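Local structure of 199aa long hypothetical Trp repressor binding protein (Sulfolobus tokodaii, 2ZKI) at residues Lys4-Val9 with Gly32-Ile37; Arg39-Leu44 with Ile60-Leu65; Asp67-Asp72 with Thr96-Lys101. The protein is of unproven function but, as a flavodoxin-like relative of the NADPH-dependent FMN reductases, probably binds FMN and takes part in redox chemistry. All coordinates share one frame; numbering follows the deposited sequence.

Contact 1: Lys4-Val9 with Gly32-Ile37; sequences KPNILV and GAEVKI. With SO4 (sulfate ion), chain J.
Ile7 and Val9 are hydrogen-bonded to Glu34 and Lys36 in a parallel strand pair, the two strands of a beta-alpha-beta unit whose connecting helix is 16-31. The flavodoxin-like sheet order 2-1-3-4-5 makes 34-39 an outermost strand within the chain, and the short strand axes run in the same sense, 20° apart.

The backbone evidence is a ladder of alternating donors. Ile7 N gives a nearly straight bond to Glu34 O (2.9 Å, 173° at the hydrogen), Lys36 N returns one to Ile7 O, and Val9 N closes on Lys36 O at 2.9 Å. At the entrance the bond from Glu34 N to Pro5 O is weak, and Val35 CA adds a CA-H...O contact to Ile7 O.

Apolar groups meet on the face of Ile7, Val9, Val35 and Ile37. Ile7 CG1 lies 3.9 Å from Ala33 CB, and Val9 CG2 meets Val35 CG1 at 4.0 Å. Helix 16-31 packs on Val9 and Val35, while helix 174-195 reaches Pro5, Ile7 and Ala33.

Lys36, on the face of Leu8, makes a cation-pi contact with Trp70, and its NZ donates to sulfate O4 at 3.3 Å. Lys4 and Glu34 are exposed. The Lys4 chain is extended beyond CG, with CG 3.5 Å from Gly32 O; Lys4 NZ forms a salt bridge at 2.9 Å with Glu34 OE2, which accepts through its anti lone pair.

Contact 2: Arg39-Leu44 with Ile60-Leu65; sequences RVRETL and IPEVTL
Arg39 and Glu62 cross at the single bridge that joins the two ends of the long loop between strand 34-39 and helix 65-70 of this flavodoxin-like fold. Arg39 CG sits between its backbone N and carbonyl carbon (chi1 51°), 3.9 Å from Ile60 CG2, and the bend at chi2 sets Arg39 CD 3.9 Å from Glu62 CG. Arg39 NE is 3.5 Å from Glu62 CG. Guanidinium and carboxylate planes stand 77° apart, and with Arg39 NE 4.5 Å from Glu62 OE1 the pair is electrostatic without a salt bridge. The Glu62 chain is extended beyond CG, with OE1 3.7 Å from Arg41 CG; the Arg41 charge also lies near this carboxylate, beyond a salt bridge.

Val40 and Val63 lie side by side and point the same way, their CG1 atoms 3.8 Å apart. Leu10 and Phe92 pack against both valines, which ties this pair to strand 6-11 and helix 87-94. Farther along, Thr43 OG1 is hydrogen-bonded to Thr91 OG1 of the second subunit.

Two backbone bonds make the bridge. Arg39 N donates to Pro61 O at 3.3 Å, and Val63 N reaches Arg39 O at 2.8 Å with 153° at the hydrogen.

Contact 3: Asp67-Asp72 with Thr96-Lys101; sequences DMRWAD and TAILWK. With SO4 (sulfate ion), chain N.
Segments 67-72 and 96-101 approach closest at Arg69 and Leu99, their CA atoms 8.2 Å apart, and no hydrogen bond crosses between the segments, so side chains carry this contact between two helical pieces of the flavodoxin-like alpha/beta fold. Leu99 divides its methyls between two neighbours. Its CD1 meets Met68 CB at 3.6 Å, where the two side chains cross at about a right angle. Its CD2 lies over one face of the Arg69 guanidinium, 3.8 Å above the plane and displaced toward the rim. Chi1 of -55° places Leu99 CG anti to the carbonyl carbon, from where the methyls branch to these separate partners. An alanine here would remove CD1 and CD2 and would probably open a gap beside Met68 CB and over that face of the Arg69 guanidinium.

Met68 is bent at both chi2 and chi3, and its CE comes within 4.4 Å of Thr96 CG2, a looser approach. The hydroxyl of Thr96 is bonded to Leu93 O and to Tyr133. Leu8 of strand 6-11 packs on Met68, while Trp100 meets aromatic rings of two other subunits, Tyr82 of the second and Tyr146 of the third.

Arg69, an exposed residue, is extended from CG to NE and ends on a sulfate ion, probably from the crystallisation liquor. Arg69 NH1 and NH2 both donate to sulfate O4, which lies at the guanidinium edge and in its plane. Ile98 CD1 borders the same site, 3.4 Å from sulfate O4 and 3.8 Å from Arg69 NH2.

Along the chain the three contacts come in series. Contact 1 builds the edge of the parallel sheet from strands 6-11 and 34-39; contact 2 lies just beyond, in the loop leaving strand 34-39, and contact 3 begins on helix 65-70, into which that loop leads. Centres of contacts 1 and 2 are about 18 Å apart, and contact 3 lies about 15 Å from each. All three touch: Ile37 O meets Ile60 CG2, Trp70 packs on Glu34 and Lys36, and Leu65 reaches Thr96, Ile98 and Leu99. Sheet edge, loop and helices 65-70 and 97-101 are thus continuous, and contacts 2 and 3 extend to neighbouring subunits of the four-chain assembly.

Contact 1: Lys4-Val9 with Gly32-Ile37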
loop_
_atom_site.group_PDB
_atom_site.type_symbol
_atom_site.label_atom_id
_atom_site.label_comp_id
_atom_site.label_asym_id
_atom_site.label_seq_id
_atom_site.Cartn_x
_atom_site.Cartn_y
_atom_site.Cartn_z
ATOM N N LYS A 4 -23.737 -23.940 8.019
ATOM C CA LYS A 4 -24.123 -22.639 7.475
ATOM C C LYS A 4 -23.231 -21.541 8.068
ATOM O O LYS A 4 -23.101 -21.446 9.290
ATOM C CB LYS A 4 -25.595 -22.363 7.792
ATOM C CG LYS A 4 -26.275 -21.369 6.869
ATOM C CD LYS A 4 -27.682 -21.061 7.365
ATOM C CE LYS A 4 -28.465 -20.225 6.363
ATOM N NZ LYS A 4 -29.837 -19.926 6.860
ATOM N N PRO A 5 -22.607 -20.714 7.202
ATOM C CA PRO A 5 -21.666 -19.699 7.676
ATOM C C PRO A 5 -22.335 -18.404 8.142
ATOM O O PRO A 5 -23.335 -17.970 7.561
ATOM C CB PRO A 5 -20.793 -19.436 6.446
ATOM C CG PRO A 5 -21.686 -19.707 5.283
ATOM C CD PRO A 5 -22.740 -20.695 5.732
ATOM N N ASN A 6 -21.776 -17.805 9.191
ATOM C CA ASN A 6 -22.241 -16.515 9.689
ATOM C C ASN A 6 -21.454 -15.374 9.059
ATOM O O ASN A 6 -20.224 -15.342 9.130
ATOM C CB ASN A 6 -22.131 -16.448 11.215
ATOM C CG ASN A 6 -23.042 -17.442 11.921
ATOM O OD1 ASN A 6 -22.656 -18.030 12.932
ATOM N ND2 ASN A 6 -24.255 -17.624 11.401
ATOM N N ILE A 7 -22.172 -14.443 8.439
ATOM C CA ILE A 7 -21.545 -13.311 7.770
ATOM C C ILE A 7 -21.873 -12.012 8.495
ATOM O O ILE A 7 -23.043 -11.646 8.632
ATOM C CB ILE A 7 -21.960 -13.226 6.271
ATOM C CG1 ILE A 7 -21.503 -14.478 5.502
ATOM C CG2 ILE A 7 -21.429 -11.942 5.614
ATOM C CD1 ILE A 7 -20.004 -14.776 5.573
ATOM N N LEU A 8 -20.830 -11.334 8.966
ATOM C CA LEU A 8 -20.979 -10.028 9.595
ATOM C C LEU A 8 -20.638 -8.921 8.607
ATOM O O LEU A 8 -19.526 -8.863 8.080
ATOM C CB LEU A 8 -20.093 -9.913 10.843
ATOM C CG LEU A 8 -20.247 -8.654 11.705
ATOM C CD1 LEU A 8 -21.497 -8.729 12.567
ATOM C CD2 LEU A 8 -19.024 -8.449 12.572
ATOM N N VAL A 9 -21.609 -8.050 8.354
ATOM C CA VAL A 9 -21.378 -6.868 7.540
ATOM C C VAL A 9 -21.151 -5.685 8.479
ATOM O O VAL A 9 -22.083 -5.181 9.112
ATOM C CB VAL A 9 -22.536 -6.600 6.543
ATOM C CG1 VAL A 9 -22.241 -5.374 5.695
ATOM C CG2 VAL A 9 -22.770 -7.813 5.645
ATOM N N GLY A 32 -26.918 -18.149 0.985
ATOM C CA GLY A 32 -27.310 -19.083 2.041
ATOM C C GLY A 32 -26.525 -18.925 3.331
ATOM O O GLY A 32 -25.823 -19.846 3.757
ATOM N N ALA A 33 -26.653 -17.757 3.956
ATOM C CA ALA A 33 -25.919 -17.450 5.178
ATOM C C ALA A 33 -26.719 -16.540 6.102
ATOM O O ALA A 33 -27.543 -15.745 5.643
ATOM C CB ALA A 33 -24.585 -16.810 4.837
ATOM N N GLU A 34 -26.477 -16.665 7.405
ATOM C CA GLU A 34 -27.073 -15.757 8.381
ATOM C C GLU A 34 -26.282 -14.454 8.384
ATOM O O GLU A 34 -25.055 -14.462 8.534
ATOM C CB GLU A 34 -27.100 -16.386 9.781
ATOM C CG GLU A 34 -28.024 -17.600 9.918
ATOM C CD GLU A 34 -29.493 -17.263 9.716
ATOM O OE1 GLU A 34 -29.994 -16.327 10.378
ATOM O OE2 GLU A 34 -30.151 -17.941 8.898
ATOM N N VAL A 35 -26.986 -13.339 8.205
ATOM C CA VAL A 35 -26.337 -12.036 8.057
ATOM C C VAL A 35 -26.720 -11.056 9.164
ATOM O O VAL A 35 -27.894 -10.721 9.331
ATOM C CB VAL A 35 -26.637 -11.400 6.674
ATOM C CG1 VAL A 35 -25.991 -10.022 6.555
ATOM C CG2 VAL A 35 -26.154 -12.305 5.552
ATOM N N LYS A 36 -25.715 -10.607 9.912
ATOM C CA LYS A 36 -25.874 -9.507 10.860
ATOM C C LYS A 36 -25.204 -8.250 10.305
ATOM O O LYS A 36 -23.994 -8.235 10.064
ATOM C CB LYS A 36 -25.280 -9.864 12.227
ATOM C CG LYS A 36 -26.139 -10.786 13.077
ATOM C CD LYS A 36 -25.442 -11.120 14.393
ATOM C CE LYS A 36 -26.176 -12.207 15.176
ATOM N NZ LYS A 36 -27.491 -11.762 15.723
ATOM N N ILE A 37 -26.002 -7.208 10.089
ATOM C CA ILE A 37 -25.490 -5.912 9.650
ATOM C C ILE A 37 -25.310 -5.013 10.874
ATOM O O ILE A 37 -26.272 -4.718 11.588
ATOM C CB ILE A 37 -26.421 -5.244 8.604
ATOM C CG1 ILE A 37 -26.454 -6.069 7.312
ATOM C CG2 ILE A 37 -25.975 -3.809 8.314
ATOM C CD1 ILE A 37 -27.592 -5.713 6.367
HETATM S S SO4 J . -30.208 -8.703 13.368
HETATM O O1 SO4 J . -31.431 -9.357 12.913
HETATM O O2 SO4 J . -29.513 -8.129 12.219
HETATM O O3 SO4 J . -30.555 -7.641 14.309
HETATM O O4 SO4 J . -29.341 -9.679 14.025
#

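Contact 2: Arg39-Leu44 with Ile60-Leu65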
loop_
_atom_site.group_PDB
_atom_site.type_symbol
_atom_site.label_atom_id
_atom_site.label_comp_id
_atom_site.label_asym_id
_atom_site.label_seq_id
_atom_site.Cartn_x
_atom_site.Cartn_y
_atom_site.Cartn_z
ATOM N N ARG A 39 -23.103 -1.466 12.607
ATOM C CA ARG A 39 -22.294 -0.255 12.431
ATOM C C ARG A 39 -21.422 0.019 13.662
ATOM O O ARG A 39 -21.632 -0.576 14.722
ATOM C CB ARG A 39 -23.170 0.961 12.080
ATOM C CG ARG A 39 -24.361 1.212 13.004
ATOM C CD ARG A 39 -24.005 2.120 14.176
ATOM N NE ARG A 39 -25.194 2.545 14.914
ATOM C CZ ARG A 39 -25.784 3.730 14.777
ATOM N NH1 ARG A 39 -26.864 4.015 15.492
ATOM N NH2 ARG A 39 -25.300 4.635 13.934
ATOM N N VAL A 40 -20.442 0.909 13.511
ATOM C CA VAL A 40 -19.539 1.258 14.613
ATOM C C VAL A 40 -19.913 2.578 15.288
ATOM O O VAL A 40 -20.620 3.408 14.712
ATOM C CB VAL A 40 -18.043 1.305 14.170
ATOM C CG1 VAL A 40 -17.528 -0.087 13.852
ATOM C CG2 VAL A 40 -17.840 2.254 12.989
ATOM N N ARG A 41 -19.424 2.749 16.515
ATOM C CA ARG A 41 -19.609 3.961 17.307
ATOM C C ARG A 41 -18.910 5.153 16.654
ATOM O O ARG A 41 -17.848 5.001 16.048
ATOM C CB ARG A 41 -19.025 3.732 18.700
ATOM C CG ARG A 41 -19.596 4.594 19.809
ATOM C CD ARG A 41 -18.660 4.571 21.007
ATOM N NE ARG A 41 -19.356 4.749 22.280
ATOM C CZ ARG A 41 -19.799 3.752 23.043
ATOM N NH1 ARG A 41 -19.629 2.487 22.671
ATOM N NH2 ARG A 41 -20.417 4.020 24.186
ATOM N N GLU A 42 -19.507 6.335 16.783
ATOM C CA GLU A 42 -18.903 7.567 16.273
ATOM C C GLU A 42 -17.817 8.080 17.219
ATOM O O GLU A 42 -17.980 8.056 18.441
ATOM C CB GLU A 42 -19.971 8.643 16.040
ATOM C CG GLU A 42 -19.454 9.935 15.401
ATOM C CD GLU A 42 -18.840 9.711 14.029
ATOM O OE1 GLU A 42 -17.593 9.673 13.930
ATOM O OE2 GLU A 42 -19.600 9.562 13.050
ATOM N N THR A 43 -16.711 8.545 16.639
ATOM C CA THR A 43 -15.568 9.031 17.413
ATOM C C THR A 43 -15.277 10.513 17.182
ATOM O O THR A 43 -14.533 11.129 17.951
ATOM C CB THR A 43 -14.290 8.209 17.123
ATOM O OG1 THR A 43 -14.011 8.227 15.716
ATOM C CG2 THR A 43 -14.454 6.766 17.593
ATOM N N LEU A 44 -15.860 11.080 16.126
ATOM C CA LEU A 44 -15.697 12.500 15.815
ATOM C C LEU A 44 -16.205 13.372 16.963
ATOM O O LEU A 44 -17.234 13.059 17.564
ATOM C CB LEU A 44 -16.432 12.866 14.518
ATOM C CG LEU A 44 -15.858 12.448 13.159
ATOM C CD1 LEU A 44 -16.883 12.695 12.068
ATOM C CD2 LEU A 44 -14.556 13.168 12.832
ATOM N N ILE A 60 -30.160 0.097 12.352
ATOM C CA ILE A 60 -28.995 -0.790 12.421
ATOM C C ILE A 60 -28.291 -0.675 13.776
ATOM O O ILE A 60 -27.788 0.394 14.124
ATOM C CB ILE A 60 -27.994 -0.514 11.268
ATOM C CG1 ILE A 60 -28.674 -0.719 9.911
ATOM C CG2 ILE A 60 -26.762 -1.415 11.387
ATOM C CD1 ILE A 60 -28.048 0.069 8.781
ATOM N N PRO A 61 -28.254 -1.784 14.542
ATOM C CA PRO A 61 -27.636 -1.816 15.869
ATOM C C PRO A 61 -26.124 -1.626 15.819
ATOM O O PRO A 61 -25.506 -1.868 14.784
ATOM C CB PRO A 61 -27.963 -3.228 16.378
ATOM C CG PRO A 61 -29.074 -3.712 15.512
ATOM C CD PRO A 61 -28.818 -3.096 14.182
ATOM N N GLU A 62 -25.544 -1.188 16.934
ATOM C CA GLU A 62 -24.095 -1.054 17.050
ATOM C C GLU A 62 -23.427 -2.415 17.202
ATOM O O GLU A 62 -23.992 -3.336 17.793
ATOM C CB GLU A 62 -23.718 -0.153 18.229
ATOM C CG GLU A 62 -23.855 1.338 17.954
ATOM C CD GLU A 62 -23.254 2.205 19.052
ATOM O OE1 GLU A 62 -22.975 3.393 18.782
ATOM O OE2 GLU A 62 -23.060 1.704 20.182
ATOM N N VAL A 63 -22.220 -2.530 16.657
ATOM C CA VAL A 63 -21.452 -3.767 16.723
ATOM C C VAL A 63 -20.897 -3.992 18.127
ATOM O O VAL A 63 -20.516 -3.046 18.816
ATOM C CB VAL A 63 -20.303 -3.776 15.677
ATOM C CG1 VAL A 63 -19.284 -2.672 15.961
ATOM C CG2 VAL A 63 -19.627 -5.146 15.606
ATOM N N THR A 64 -20.877 -5.251 18.547
ATOM C CA THR A 64 -20.248 -5.645 19.801
ATOM C C THR A 64 -19.104 -6.614 19.498
ATOM O O THR A 64 -18.991 -7.113 18.377
ATOM C CB THR A 64 -21.266 -6.302 20.765
ATOM O OG1 THR A 64 -21.872 -7.436 20.132
ATOM C CG2 THR A 64 -22.354 -5.309 21.170
ATOM N N LEU A 65 -18.257 -6.871 20.492
ATOM C CA LEU A 65 -17.159 -7.828 20.340
ATOM C C LEU A 65 -17.647 -9.279 20.237
ATOM O O LEU A 65 -16.907 -10.155 19.788
ATOM C CB LEU A 65 -16.139 -7.676 21.475
ATOM C CG LEU A 65 -15.286 -6.402 21.497
ATOM C CD1 LEU A 65 -14.620 -6.230 22.855
ATOM C CD2 LEU A 65 -14.244 -6.390 20.380
#

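Contact 3: Asp67-Asp72 with Thr96-Lys101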
loop_
_atom_site.group_PDB
_atom_site.type_symbol
_atom_site.label_atom_id
_atom_site.label_comp_id
_atom_site.label_asym_id
_atom_site.label_seq_id
_atom_site.Cartn_x
_atom_site.Cartn_y
_atom_site.Cartn_z
ATOM N N ASP A 67 -20.167 -10.040 18.269
ATOM C CA ASP A 67 -20.456 -10.124 16.834
ATOM C C ASP A 67 -19.265 -10.635 16.018
ATOM O O ASP A 67 -19.443 -11.314 15.004
ATOM C CB ASP A 67 -20.912 -8.762 16.300
ATOM C CG ASP A 67 -22.280 -8.349 16.826
ATOM O OD1 ASP A 67 -22.508 -7.132 16.976
ATOM O OD2 ASP A 67 -23.128 -9.231 17.084
ATOM N N MET A 68 -18.059 -10.303 16.470
ATOM C CA MET A 68 -16.830 -10.749 15.822
ATOM C C MET A 68 -16.568 -12.232 16.097
ATOM O O MET A 68 -16.049 -12.949 15.237
ATOM C CB MET A 68 -15.639 -9.905 16.289
ATOM C CG MET A 68 -15.821 -8.393 16.147
ATOM S SD MET A 68 -15.806 -7.792 14.445
ATOM C CE MET A 68 -14.068 -7.945 14.037
ATOM N N ARG A 69 -16.927 -12.684 17.298
ATOM C CA ARG A 69 -16.793 -14.094 17.677
ATOM C C ARG A 69 -17.825 -14.956 16.948
ATOM O O ARG A 69 -17.536 -16.084 16.547
ATOM C CB ARG A 69 -16.959 -14.268 19.188
ATOM C CG ARG A 69 -15.892 -13.599 20.037
ATOM C CD ARG A 69 -16.200 -13.777 21.513
ATOM N NE ARG A 69 -15.151 -13.218 22.362
ATOM C CZ ARG A 69 -15.224 -12.045 22.985
ATOM N NH1 ARG A 69 -16.307 -11.287 22.870
ATOM N NH2 ARG A 69 -14.210 -11.632 23.734
ATOM N N TRP A 70 -19.026 -14.400 16.793
ATOM C CA TRP A 70 -20.154 -15.061 16.142
ATOM C C TRP A 70 -19.864 -15.391 14.682
ATOM O O TRP A 70 -20.142 -16.503 14.222
ATOM C CB TRP A 70 -21.389 -14.159 16.248
ATOM C CG TRP A 70 -22.572 -14.591 15.432
ATOM C CD1 TRP A 70 -23.496 -15.536 15.767
ATOM C CD2 TRP A 70 -22.971 -14.074 14.154
ATOM N NE1 TRP A 70 -24.440 -15.651 14.772
ATOM C CE2 TRP A 70 -24.141 -14.765 13.770
ATOM C CE3 TRP A 70 -22.446 -13.100 13.291
ATOM C CZ2 TRP A 70 -24.805 -14.509 12.563
ATOM C CZ3 TRP A 70 -23.104 -12.847 12.090
ATOM C CH2 TRP A 70 -24.271 -13.551 11.737
ATOM N N ALA A 71 -19.288 -14.422 13.975
ATOM C CA ALA A 71 -19.090 -14.499 12.529
ATOM C C ALA A 71 -18.065 -15.544 12.094
ATOM O O ALA A 71 -17.087 -15.810 12.799
ATOM C CB ALA A 71 -18.712 -13.129 11.982
ATOM N N ASP A 72 -18.314 -16.133 10.925
ATOM C CA ASP A 72 -17.364 -17.020 10.258
ATOM C C ASP A 72 -16.732 -16.316 9.053
ATOM O O ASP A 72 -15.797 -16.836 8.442
ATOM C CB ASP A 72 -18.061 -18.306 9.802
ATOM C CG ASP A 72 -18.633 -19.103 10.958
ATOM O OD1 ASP A 72 -17.842 -19.601 11.789
ATOM O OD2 ASP A 72 -19.874 -19.243 11.025
ATOM N N THR A 96 -10.279 -4.340 19.254
ATOM C CA THR A 96 -10.278 -5.791 19.030
ATOM C C THR A 96 -8.943 -6.452 19.402
ATOM O O THR A 96 -8.624 -7.541 18.920
ATOM C CB THR A 96 -10.651 -6.158 17.563
ATOM O OG1 THR A 96 -9.692 -5.596 16.662
ATOM C CG2 THR A 96 -12.040 -5.653 17.200
ATOM N N ALA A 97 -8.178 -5.797 20.274
ATOM C CA ALA A 97 -6.868 -6.293 20.701
ATOM C C ALA A 97 -6.931 -7.624 21.450
ATOM O O ALA A 97 -5.991 -8.417 21.380
ATOM C CB ALA A 97 -6.149 -5.241 21.539
ATOM N N ILE A 98 -8.029 -7.864 22.166
ATOM C CA ILE A 98 -8.219 -9.132 22.878
ATOM C C ILE A 98 -8.510 -10.283 21.918
ATOM O O ILE A 98 -8.083 -11.417 22.151
ATOM C CB ILE A 98 -9.318 -9.061 23.977
ATOM C CG1 ILE A 98 -10.625 -8.477 23.425
ATOM C CG2 ILE A 98 -8.806 -8.275 25.193
ATOM C CD1 ILE A 98 -11.846 -8.752 24.289
ATOM N N LEU A 99 -9.225 -9.983 20.835
ATOM C CA LEU A 99 -9.519 -10.973 19.804
ATOM C C LEU A 99 -8.246 -11.357 19.058
ATOM O O LEU A 99 -8.114 -12.483 18.569
ATOM C CB LEU A 99 -10.578 -10.442 18.833
ATOM C CG LEU A 99 -11.906 -9.954 19.428
ATOM C CD1 LEU A 99 -12.727 -9.229 18.377
ATOM C CD2 LEU A 99 -12.723 -11.082 20.060
ATOM N N TRP A 100 -7.310 -10.414 18.988
ATOM C CA TRP A 100 -6.017 -10.635 18.352
ATOM C C TRP A 100 -5.137 -11.565 19.186
ATOM O O TRP A 100 -4.483 -12.459 18.647
ATOM C CB TRP A 100 -5.308 -9.299 18.101
ATOM C CG TRP A 100 -3.948 -9.437 17.474
ATOM C CD1 TRP A 100 -3.672 -9.722 16.168
ATOM C CD2 TRP A 100 -2.683 -9.295 18.132
ATOM N NE1 TRP A 100 -2.313 -9.767 15.972
ATOM C CE2 TRP A 100 -1.682 -9.509 17.159
ATOM C CE3 TRP A 100 -2.297 -9.006 19.448
ATOM C CZ2 TRP A 100 -0.317 -9.444 17.461
ATOM C CZ3 TRP A 100 -0.940 -8.942 19.749
ATOM C CH2 TRP A 100 0.033 -9.161 18.757
ATOM N N LYS A 101 -5.135 -11.356 20.500
ATOM C CA LYS A 101 -4.311 -12.149 21.416
ATOM C C LYS A 101 -4.861 -13.561 21.632
ATOM O O LYS A 101 -4.116 -14.475 21.995
ATOM C CB LYS A 101 -4.142 -11.415 22.750
ATOM C CG LYS A 101 -3.313 -10.138 22.637
ATOM C CD LYS A 101 -3.615 -9.146 23.750
ATOM C CE LYS A 101 -2.693 -9.345 24.941
ATOM N NZ LYS A 101 -2.973 -8.355 26.016
HETATM S S SO4 N . -16.180 -9.426 25.717
HETATM O O1 SO4 N . -17.350 -10.145 25.219
HETATM O O2 SO4 N . -16.603 -8.139 26.262
HETATM O O3 SO4 N . -15.527 -10.215 26.760
HETATM O O4 SO4 N . -15.240 -9.202 24.623
#